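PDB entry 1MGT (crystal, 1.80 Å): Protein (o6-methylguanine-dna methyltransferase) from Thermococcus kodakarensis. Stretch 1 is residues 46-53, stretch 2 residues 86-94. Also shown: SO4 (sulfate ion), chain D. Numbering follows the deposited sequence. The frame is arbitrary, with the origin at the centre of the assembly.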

# COMPACT_ATOMS: atom_id res chain seq x y z
N HIS A 46 -10.32 10.33 -1.60
CA HIS A 46 -9.30 10.59 -2.60
C HIS A 46 -9.64 9.93 -3.94
O HIS A 46 -9.56 10.59 -4.97
CB HIS A 46 -7.95 10.07 -2.07
CG HIS A 46 -6.92 9.96 -3.16
ND1 HIS A 46 -6.29 11.07 -3.66
CD2 HIS A 46 -6.44 8.90 -3.85
CE1 HIS A 46 -5.45 10.71 -4.61
NE2 HIS A 46 -5.52 9.41 -4.74
N LEU A 47 -10.02 8.66 -3.95
CA LEU A 47 -10.36 7.99 -5.20
C LEU A 47 -11.63 8.59 -5.84
O LEU A 47 -11.69 8.74 -7.05
CB LEU A 47 -10.59 6.50 -4.96
CG LEU A 47 -9.34 5.70 -4.51
CD1 LEU A 47 -9.72 4.31 -4.06
CD2 LEU A 47 -8.38 5.65 -5.70
N GLY A 48 -12.57 8.96 -4.99
CA GLY A 48 -13.82 9.58 -5.51
C GLY A 48 -13.49 10.90 -6.19
O GLY A 48 -14.07 11.22 -7.23
N LYS A 49 -12.54 11.69 -5.69
CA LYS A 49 -12.15 12.95 -6.32
C LYS A 49 -11.45 12.70 -7.65
O LYS A 49 -11.28 13.63 -8.46
CB LYS A 49 -11.26 13.76 -5.37
CG LYS A 49 -12.10 14.46 -4.28
CD LYS A 49 -12.44 15.87 -4.71
CE LYS A 49 -13.92 16.19 -4.56
NZ LYS A 49 -14.41 15.96 -3.17
N ARG A 50 -11.02 11.47 -7.91
CA ARG A 50 -10.38 11.13 -9.17
C ARG A 50 -11.34 10.42 -10.11
O ARG A 50 -10.96 9.87 -11.14
CB ARG A 50 -9.09 10.33 -8.99
CG ARG A 50 -7.97 11.37 -8.62
CD ARG A 50 -6.66 10.61 -8.60
NE ARG A 50 -5.54 11.52 -8.33
CZ ARG A 50 -4.29 11.02 -8.51
NH1 ARG A 50 -4.15 9.77 -8.91
NH2 ARG A 50 -3.26 11.82 -8.27
N GLY A 51 -12.64 10.48 -9.77
CA GLY A 51 -13.68 9.90 -10.57
C GLY A 51 -13.96 8.44 -10.42
O GLY A 51 -14.65 7.84 -11.26
N VAL A 52 -13.48 7.78 -9.38
CA VAL A 52 -13.71 6.37 -9.16
C VAL A 52 -15.02 6.16 -8.38
O VAL A 52 -15.24 6.87 -7.41
CB VAL A 52 -12.54 5.75 -8.36
CG1 VAL A 52 -12.77 4.26 -8.15
CG2 VAL A 52 -11.24 6.02 -9.14
N SER A 53 -15.85 5.23 -8.83
CA SER A 53 -17.11 4.94 -8.14
C SER A 53 -16.84 3.91 -7.06
O SER A 53 -16.39 2.82 -7.40
CB SER A 53 -18.11 4.36 -9.17
OG SER A 53 -18.45 5.45 -10.02
S SO4 D . -4.70 14.72 -6.83
O1 SO4 D . -5.94 14.26 -7.54
O2 SO4 D . -4.64 14.10 -5.47
O3 SO4 D . -4.72 16.21 -6.70
O4 SO4 D . -3.48 14.33 -7.61
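Stretch 2 86-94: FEGVTPFEK

Stretch 2 lies on stretch 1 as a turn and the start of a helix, held by one arginine that binds a glutamate and a backbone carbonyl, with a small patch of aliphatic side chains packed on the turn beside it. The contact is modest: 312 Å² is buried, both sides summed.

Stretch 1 enters as the end of a helix and leaves as loop. V52 N donates to L47 O at 3.1 Å, which folds the chain back over the helix end. G51 takes positive phi there, 83°. Stretch 2 begins with a type II beta turn from F86 to V89. Its closing bond, V89 N to F86 O, is weak at 3.4 Å. G88 has phi 74° and psi 21°, a conformation that favours glycine. T90 then caps the helix that starts at P91: E93 N donates to T90 OG1 at 3.1 Å. In return, T90 N donates to E93 OE1 at 3.0 Å. K94 N donates to T90 O at 2.9 Å, in the first turn of the helix.

The backbones come nearest at R50 and G88, with CA to CA 5.3 Å. Beyond this point the chains diverge: stretch 1 turns off through G51 to S53, while stretch 2 carries on through V89 and T90 into its helix. From R50 CA the side chain runs along stretch 2 with chi2 and chi3 both t, and its guanidinium reaches the helix start. R50 NH1 donates to E93 OE1 at 2.7 Å, and R50 NH2 donates to E93 OE2 at 2.8 Å. This is a two-pronged salt bridge. R50 NH1 also donates to G88 O at 2.9 Å, so the same nitrogen ties the turn to the helix. These acceptors lie at the edge of the guanidinium, near its plane, as its N-H directions require. E93 OE1 thus receives both R50 NH1 and T90 N. A sulfate, probably from the crystallisation liquor, takes the remaining side: R50 NE to SO4 O1 is 2.9 Å and R50 NH2 to SO4 O4 is 2.6 Å.

The packing beside the arginine centres on G88 and V52. V52 CG2 is 3.5 Å from G88 N, and V52 CG1 is 3.5 Å from E87 OE1. L47 CD2 is 3.9 Å from E87 O. G88 fits closely: an ideal CB on it would point toward stretch 1, 2.8 Å from V52 CG2, a clash, and 3.2 Å from L47 CD2.

Two waters bridge the stretches. Water 1 donates to G88 O at 2.9 Å and is hydrogen-bonded to H46 NE2 at 2.7 Å. Water 2 accepts from S53 N at 2.8 Å and donates to E87 OE1 at 3.3 Å.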

# COMPACT_ATOMS: atom_id res chain seq x y z
N PHE A 86 -6.03 -0.28 -10.82
CA PHE A 86 -5.38 0.94 -11.24
C PHE A 86 -6.39 2.04 -11.53
O PHE A 86 -6.08 3.00 -12.24
CB PHE A 86 -4.38 0.80 -12.40
CG PHE A 86 -3.13 0.12 -11.86
CD1 PHE A 86 -2.92 -1.21 -12.06
CD2 PHE A 86 -2.22 0.88 -11.12
CE1 PHE A 86 -1.79 -1.86 -11.56
CE2 PHE A 86 -1.10 0.23 -10.62
CZ PHE A 86 -0.89 -1.10 -10.83
N GLU A 87 -7.61 1.93 -10.98
CA GLU A 87 -8.60 2.99 -11.18
C GLU A 87 -8.17 4.17 -10.31
O GLU A 87 -7.76 3.94 -9.17
CB GLU A 87 -10.00 2.52 -10.72
CG GLU A 87 -10.63 1.50 -11.65
CD GLU A 87 -11.97 0.96 -11.15
OE1 GLU A 87 -12.61 1.54 -10.28
OE2 GLU A 87 -12.41 -0.10 -11.62
N GLY A 88 -8.21 5.38 -10.85
CA GLY A 88 -7.83 6.59 -10.16
C GLY A 88 -6.29 6.72 -10.00
O GLY A 88 -5.86 7.44 -9.11
N VAL A 89 -5.54 6.01 -10.81
CA VAL A 89 -4.05 6.09 -10.71
C VAL A 89 -3.57 6.69 -12.04
O VAL A 89 -4.03 6.20 -13.08
CB VAL A 89 -3.45 4.71 -10.46
CG1 VAL A 89 -1.90 4.73 -10.43
CG2 VAL A 89 -3.91 4.15 -9.11
N THR A 90 -2.77 7.73 -11.99
CA THR A 90 -2.27 8.34 -13.25
C THR A 90 -1.23 7.45 -13.90
O THR A 90 -0.62 6.55 -13.29
CB THR A 90 -1.66 9.73 -13.02
OG1 THR A 90 -0.43 9.63 -12.28
CG2 THR A 90 -2.59 10.69 -12.30
N PRO A 91 -0.97 7.63 -15.20
CA PRO A 91 0.03 6.85 -15.91
C PRO A 91 1.40 6.96 -15.21
O PRO A 91 2.08 5.93 -15.11
CB PRO A 91 0.06 7.48 -17.30
CG PRO A 91 -1.31 8.10 -17.46
CD PRO A 91 -1.63 8.65 -16.07
N PHE A 92 1.78 8.13 -14.74
CA PHE A 92 3.06 8.31 -14.05
C PHE A 92 3.06 7.49 -12.75
O PHE A 92 3.96 6.74 -12.43
CB PHE A 92 3.34 9.76 -13.70
CG PHE A 92 4.53 9.93 -12.79
CD1 PHE A 92 5.80 9.63 -13.28
CD2 PHE A 92 4.41 10.43 -11.52
CE1 PHE A 92 6.90 9.80 -12.47
CE2 PHE A 92 5.51 10.58 -10.70
CZ PHE A 92 6.76 10.26 -11.19
N GLU A 93 1.99 7.68 -11.94
CA GLU A 93 1.92 6.93 -10.69
C GLU A 93 2.00 5.44 -10.94
O GLU A 93 2.70 4.72 -10.22
CB GLU A 93 0.61 7.29 -9.93
CG GLU A 93 0.65 8.72 -9.40
CD GLU A 93 -0.74 9.27 -9.08
OE1 GLU A 93 -1.74 8.54 -9.31
OE2 GLU A 93 -0.82 10.42 -8.61
N LYS A 94 1.29 4.92 -11.93
CA LYS A 94 1.31 3.51 -12.25
C LYS A 94 2.73 3.03 -12.57
O LYS A 94 3.12 1.95 -12.12
CB LYS A 94 0.43 3.18 -13.46
CG LYS A 94 0.43 1.71 -13.86
CD LYS A 94 -0.80 1.45 -14.75
CE LYS A 94 -0.85 -0.03 -15.14
NZ LYS A 94 -1.70 -0.21 -16.36
O HOH W 1 -4.88 7.33 -6.42
O HOH W 2 -15.02 3.62 -10.96